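Local structure of 350aa long hypothetical aspartate-semialdehyde dehydrogenase (Sulfolobus tokodaii, 2EP5) at residues A[93-105]-A[139-151]. The protein probably catalyses the NADPH-dependent reduction of malonyl-CoA to malonate semialdehyde, and belongs to the aspartate-semialdehyde dehydrogenase family. Residues are numbered along the deposited sequence; the frame is centred on the assembly and turned at random.
Sequences IELELVKNGKIVV and KGWKGILVKNPNC
Glu-94 and Lys-147 form a buried salt bridge at the edge of a Rossmann-type parallel sheet, where helix 87-99 packs over strands 103-106 and 144-147, the latter outermost within the chain. The two side chains arrive from opposite directions, and NZ of Lys-147 takes the syn lone pair of Glu-94 OE1 at 2.6 Å; Ser-106 OG bonds both Glu-94 OE2 and Lys-147 NZ, so a hydroxyl braces the ion pair. The next residue, Leu-95, brings CD1 to within 3.9 Å of Trp-141 NE1. One turn on from Glu-94, Val-98 wedges between the indole and strand 144-147: CG1, anti to the backbone N (chi1 169°), lies over one indole face toward its rim, 3.3 Å from Trp-141 CE3, while CG2 rests on Leu-145 CB. Lys-139 CB covers the centre of the opposite indole face. A Schellman motif with Gly-101 as its C-prime residue ends the helix, and the CA atoms of Gly-101 and Gly-143 pass 3.6 Å apart. Beyond this turn the strands pair in parallel. Ile-103 lies alongside Ile-144, and Val-104 alongside Leu-145 on the face that carries helix 87-99. Between the two strands, Val-104 N donates to Ile-144 O over 2.7 Å in an almost straight bond, 178° at the hydrogen.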
loop_
_atom_site.group_PDB
_atom_site.type_symbol
_atom_site.label_atom_id
_atom_site.label_comp_id
_atom_site.label_asym_id
_atom_site.label_seq_id
_atom_site.Cartn_x
_atom_site.Cartn_y
_atom_site.Cartn_z
ATOM N N ILE A 93 -11.882 -31.252 -18.252
ATOM C CA ILE A 93 -12.375 -31.864 -17.026
ATOM C C ILE A 93 -13.888 -31.845 -16.932
ATOM O O ILE A 93 -14.528 -32.891 -16.823
ATOM C CB ILE A 93 -11.764 -31.164 -15.795
ATOM C CG1 ILE A 93 -10.249 -31.351 -15.811
ATOM C CG2 ILE A 93 -12.347 -31.733 -14.517
ATOM C CD1 ILE A 93 -9.511 -30.494 -14.790
ATOM N N GLU A 94 -14.466 -30.657 -16.992
ATOM C CA GLU A 94 -15.908 -30.529 -16.895
ATOM C C GLU A 94 -16.653 -31.242 -18.018
ATOM O O GLU A 94 -17.745 -31.760 -17.808
ATOM C CB GLU A 94 -16.292 -29.052 -16.858
ATOM C CG GLU A 94 -15.699 -28.308 -15.667
ATOM C CD GLU A 94 -16.140 -26.852 -15.591
ATOM O OE1 GLU A 94 -16.904 -26.406 -16.480
ATOM O OE2 GLU A 94 -15.717 -26.158 -14.642
ATOM N N LEU A 95 -16.069 -31.270 -19.210
ATOM C CA LEU A 95 -16.726 -31.922 -20.339
ATOM C C LEU A 95 -16.837 -33.422 -20.117
ATOM O O LEU A 95 -17.896 -34.011 -20.353
ATOM C CB LEU A 95 -15.963 -31.652 -21.640
ATOM C CG LEU A 95 -16.536 -32.256 -22.926
ATOM C CD1 LEU A 95 -17.997 -31.826 -23.113
ATOM C CD2 LEU A 95 -15.690 -31.799 -24.106
ATOM N N GLU A 96 -15.744 -34.034 -19.659
ATOM C CA GLU A 96 -15.734 -35.469 -19.404
ATOM C C GLU A 96 -16.729 -35.871 -18.337
ATOM O O GLU A 96 -17.379 -36.916 -18.458
ATOM C CB GLU A 96 -14.335 -35.947 -19.006
ATOM C CG GLU A 96 -13.478 -36.309 -20.198
ATOM C CD GLU A 96 -14.213 -37.220 -21.180
ATOM O OE1 GLU A 96 -14.560 -38.362 -20.795
ATOM O OE2 GLU A 96 -14.451 -36.786 -22.332
ATOM N N LEU A 97 -16.847 -35.045 -17.297
ATOM C CA LEU A 97 -17.778 -35.319 -16.207
ATOM C C LEU A 97 -19.216 -35.290 -16.709
ATOM O O LEU A 97 -19.995 -36.201 -16.426
ATOM C CB LEU A 97 -17.603 -34.300 -15.069
ATOM C CG LEU A 97 -16.324 -34.437 -14.238
ATOM C CD1 LEU A 97 -16.218 -33.280 -13.241
ATOM C CD2 LEU A 97 -16.323 -35.785 -13.524
ATOM N N VAL A 98 -19.557 -34.244 -17.458
ATOM C CA VAL A 98 -20.900 -34.092 -18.006
ATOM C C VAL A 98 -21.217 -35.201 -19.007
ATOM O O VAL A 98 -22.364 -35.633 -19.114
ATOM C CB VAL A 98 -21.071 -32.717 -18.692
ATOM C CG1 VAL A 98 -22.368 -32.680 -19.495
ATOM C CG2 VAL A 98 -21.095 -31.627 -17.642
ATOM N N LYS A 99 -20.207 -35.656 -19.741
ATOM C CA LYS A 99 -20.410 -36.734 -20.703
ATOM C C LYS A 99 -20.712 -38.036 -19.958
ATOM O O LYS A 99 -21.438 -38.895 -20.456
ATOM C CB LYS A 99 -19.169 -36.925 -21.575
ATOM C CG LYS A 99 -19.035 -35.929 -22.705
ATOM C CD LYS A 99 -17.818 -36.256 -23.555
ATOM C CE LYS A 99 -17.709 -35.337 -24.761
ATOM N NZ LYS A 99 -16.528 -35.692 -25.599
ATOM N N ASN A 100 -20.150 -38.179 -18.762
ATOM C CA ASN A 100 -20.379 -39.378 -17.970
ATOM C C ASN A 100 -21.663 -39.297 -17.165
ATOM O O ASN A 100 -21.941 -40.176 -16.359
ATOM C CB ASN A 100 -19.197 -39.636 -17.036
ATOM C CG ASN A 100 -18.039 -40.305 -17.741
ATOM O OD1 ASN A 100 -18.154 -41.443 -18.196
ATOM N ND2 ASN A 100 -16.917 -39.604 -17.843
ATOM N N GLY A 101 -22.441 -38.240 -17.377
ATOM C CA GLY A 101 -23.705 -38.104 -16.672
ATOM C C GLY A 101 -23.750 -37.231 -15.427
ATOM O O GLY A 101 -24.800 -37.109 -14.799
ATOM N N LYS A 102 -22.635 -36.620 -15.057
ATOM C CA LYS A 102 -22.609 -35.767 -13.868
ATOM C C LYS A 102 -23.286 -34.421 -14.085
ATOM O O LYS A 102 -23.256 -33.878 -15.191
ATOM C CB LYS A 102 -21.165 -35.511 -13.429
ATOM C CG LYS A 102 -20.417 -36.739 -12.933
ATOM C CD LYS A 102 -20.694 -37.035 -11.463
ATOM C CE LYS A 102 -22.133 -37.421 -11.202
ATOM N NZ LYS A 102 -22.355 -37.682 -9.762
ATOM N N ILE A 103 -23.913 -33.901 -13.031
ATOM C CA ILE A 103 -24.532 -32.576 -13.082
ATOM C C ILE A 103 -23.432 -31.622 -12.587
ATOM O O ILE A 103 -22.994 -31.710 -11.435
ATOM C CB ILE A 103 -25.739 -32.457 -12.132
ATOM C CG1 ILE A 103 -26.877 -33.370 -12.604
ATOM C CG2 ILE A 103 -26.204 -31.006 -12.078
ATOM C CD1 ILE A 103 -28.108 -33.309 -11.730
ATOM N N VAL A 104 -22.977 -30.728 -13.462
ATOM C CA VAL A 104 -21.912 -29.794 -13.114
ATOM C C VAL A 104 -22.346 -28.332 -13.137
ATOM O O VAL A 104 -22.968 -27.877 -14.103
ATOM C CB VAL A 104 -20.712 -29.940 -14.089
ATOM C CG1 VAL A 104 -19.591 -28.991 -13.693
ATOM C CG2 VAL A 104 -20.217 -31.375 -14.104
ATOM N N VAL A 105 -22.009 -27.607 -12.068
ATOM C CA VAL A 105 -22.295 -26.174 -11.941
ATOM C C VAL A 105 -20.915 -25.544 -11.742
ATOM O O VAL A 105 -20.257 -25.756 -10.715
ATOM C CB VAL A 105 -23.181 -25.857 -10.719
ATOM C CG1 VAL A 105 -23.495 -24.364 -10.679
ATOM C CG2 VAL A 105 -24.470 -26.655 -10.785
ATOM N N LYS A 139 -26.692 -31.445 -27.014
ATOM C CA LYS A 139 -25.249 -31.707 -26.979
ATOM C C LYS A 139 -24.962 -33.200 -27.038
ATOM O O LYS A 139 -23.834 -33.613 -27.306
ATOM C CB LYS A 139 -24.619 -31.142 -25.700
ATOM C CG LYS A 139 -24.907 -29.677 -25.430
ATOM C CD LYS A 139 -24.299 -28.759 -26.480
ATOM C CE LYS A 139 -22.790 -28.698 -26.366
ATOM N NZ LYS A 139 -22.215 -27.686 -27.293
ATOM N N GLY A 140 -25.987 -34.004 -26.787
ATOM C CA GLY A 140 -25.799 -35.441 -26.789
ATOM C C GLY A 140 -25.062 -35.851 -25.527
ATOM O O GLY A 140 -24.237 -36.763 -25.550
ATOM N N TRP A 141 -25.355 -35.166 -24.424
ATOM C CA TRP A 141 -24.722 -35.459 -23.139
ATOM C C TRP A 141 -25.656 -36.260 -22.253
ATOM O O TRP A 141 -26.874 -36.127 -22.346
ATOM C CB TRP A 141 -24.390 -34.177 -22.354
ATOM C CG TRP A 141 -23.445 -33.219 -22.983
ATOM C CD1 TRP A 141 -22.470 -33.498 -23.893
ATOM C CD2 TRP A 141 -23.314 -31.830 -22.666
ATOM N NE1 TRP A 141 -21.734 -32.366 -24.162
ATOM C CE2 TRP A 141 -22.229 -31.329 -23.420
ATOM C CE3 TRP A 141 -24.006 -30.961 -21.816
ATOM C CZ2 TRP A 141 -21.814 -29.994 -23.349
ATOM C CZ3 TRP A 141 -23.592 -29.624 -21.743
ATOM C CH2 TRP A 141 -22.507 -29.158 -22.507
ATOM N N LYS A 142 -25.072 -37.062 -21.369
ATOM C CA LYS A 142 -25.839 -37.846 -20.412
ATOM C C LYS A 142 -25.945 -36.978 -19.158
ATOM O O LYS A 142 -26.770 -37.229 -18.280
ATOM C CB LYS A 142 -25.099 -39.138 -20.059
ATOM C CG LYS A 142 -24.863 -40.072 -21.228
ATOM C CD LYS A 142 -23.966 -41.250 -20.849
ATOM C CE LYS A 142 -24.568 -42.107 -19.743
ATOM N NZ LYS A 142 -23.744 -43.325 -19.456
ATOM N N GLY A 143 -25.099 -35.952 -19.088
ATOM C CA GLY A 143 -25.087 -35.072 -17.934
ATOM C C GLY A 143 -25.715 -33.705 -18.125
ATOM O O GLY A 143 -26.396 -33.448 -19.116
ATOM N N ILE A 144 -25.472 -32.829 -17.154
ATOM C CA ILE A 144 -25.996 -31.471 -17.148
ATOM C C ILE A 144 -24.883 -30.466 -16.840
ATOM O O ILE A 144 -24.073 -30.684 -15.941
ATOM C CB ILE A 144 -27.095 -31.316 -16.070
ATOM C CG1 ILE A 144 -28.342 -32.111 -16.466
ATOM C CG2 ILE A 144 -27.409 -29.846 -15.846
ATOM C CD1 ILE A 144 -28.957 -31.701 -17.804
ATOM N N LEU A 145 -24.844 -29.368 -17.589
ATOM C CA LEU A 145 -23.841 -28.333 -17.368
ATOM C C LEU A 145 -24.488 -26.960 -17.245
ATOM O O LEU A 145 -25.296 -26.553 -18.094
ATOM C CB LEU A 145 -22.814 -28.310 -18.502
ATOM C CG LEU A 145 -21.713 -27.259 -18.326
ATOM C CD1 LEU A 145 -20.934 -27.550 -17.062
ATOM C CD2 LEU A 145 -20.778 -27.264 -19.516
ATOM N N VAL A 146 -24.137 -26.257 -16.169
ATOM C CA VAL A 146 -24.643 -24.912 -15.904
ATOM C C VAL A 146 -23.431 -24.025 -15.634
ATOM O O VAL A 146 -22.451 -24.459 -15.026
ATOM C CB VAL A 146 -25.589 -24.883 -14.670
ATOM C CG1 VAL A 146 -26.075 -23.457 -14.418
ATOM C CG2 VAL A 146 -26.787 -25.814 -14.903
ATOM N N LYS A 147 -23.483 -22.785 -16.090
ATOM C CA LYS A 147 -22.358 -21.898 -15.886
ATOM C C LYS A 147 -22.710 -20.617 -15.161
ATOM O O LYS A 147 -23.865 -20.196 -15.127
ATOM C CB LYS A 147 -21.712 -21.576 -17.233
ATOM C CG LYS A 147 -20.837 -22.698 -17.779
ATOM C CD LYS A 147 -19.532 -22.798 -16.989
ATOM C CE LYS A 147 -18.717 -24.009 -17.396
ATOM N NZ LYS A 147 -17.310 -23.912 -16.924
ATOM N N ASN A 148 -21.698 -20.017 -14.552
ATOM C CA ASN A 148 -21.844 -18.756 -13.842
ATOM C C ASN A 148 -20.916 -17.797 -14.572
ATOM O O ASN A 148 -19.861 -18.196 -15.068
ATOM C CB ASN A 148 -21.435 -18.913 -12.378
ATOM C CG ASN A 148 -22.422 -19.746 -11.595
ATOM O OD1 ASN A 148 -22.082 -20.794 -11.046
ATOM N ND2 ASN A 148 -23.664 -19.286 -11.546
ATOM N N PRO A 149 -21.290 -16.518 -14.647
ATOM C CA PRO A 149 -20.456 -15.541 -15.346
ATOM C C PRO A 149 -19.213 -15.011 -14.646
ATOM O O PRO A 149 -18.971 -15.260 -13.464
ATOM C CB PRO A 149 -21.446 -14.420 -15.653
ATOM C CG PRO A 149 -22.307 -14.422 -14.421
ATOM C CD PRO A 149 -22.553 -15.908 -14.192
ATOM N N ASN A 150 -18.425 -14.279 -15.424
ATOM C CA ASN A 150 -17.222 -13.614 -14.953
ATOM C C ASN A 150 -17.664 -12.750 -13.763
ATOM O O ASN A 150 -18.725 -12.114 -13.811
ATOM C CB ASN A 150 -16.653 -12.765 -16.103
ATOM C CG ASN A 150 -15.763 -11.635 -15.629
ATOM O OD1 ASN A 150 -16.237 -10.527 -15.363
ATOM N ND2 ASN A 150 -14.466 -11.906 -15.522
ATOM N N CYS A 151 -16.867 -12.745 -12.698
ATOM C CA CYS A 151 -17.205 -11.986 -11.492
ATOM C C CYS A 151 -17.620 -10.541 -11.756
ATOM O O CYS A 151 -18.623 -10.068 -11.215
ATOM C CB CYS A 151 -16.041 -12.038 -10.486
ATOM S SG CYS A 151 -14.397 -11.715 -11.161
#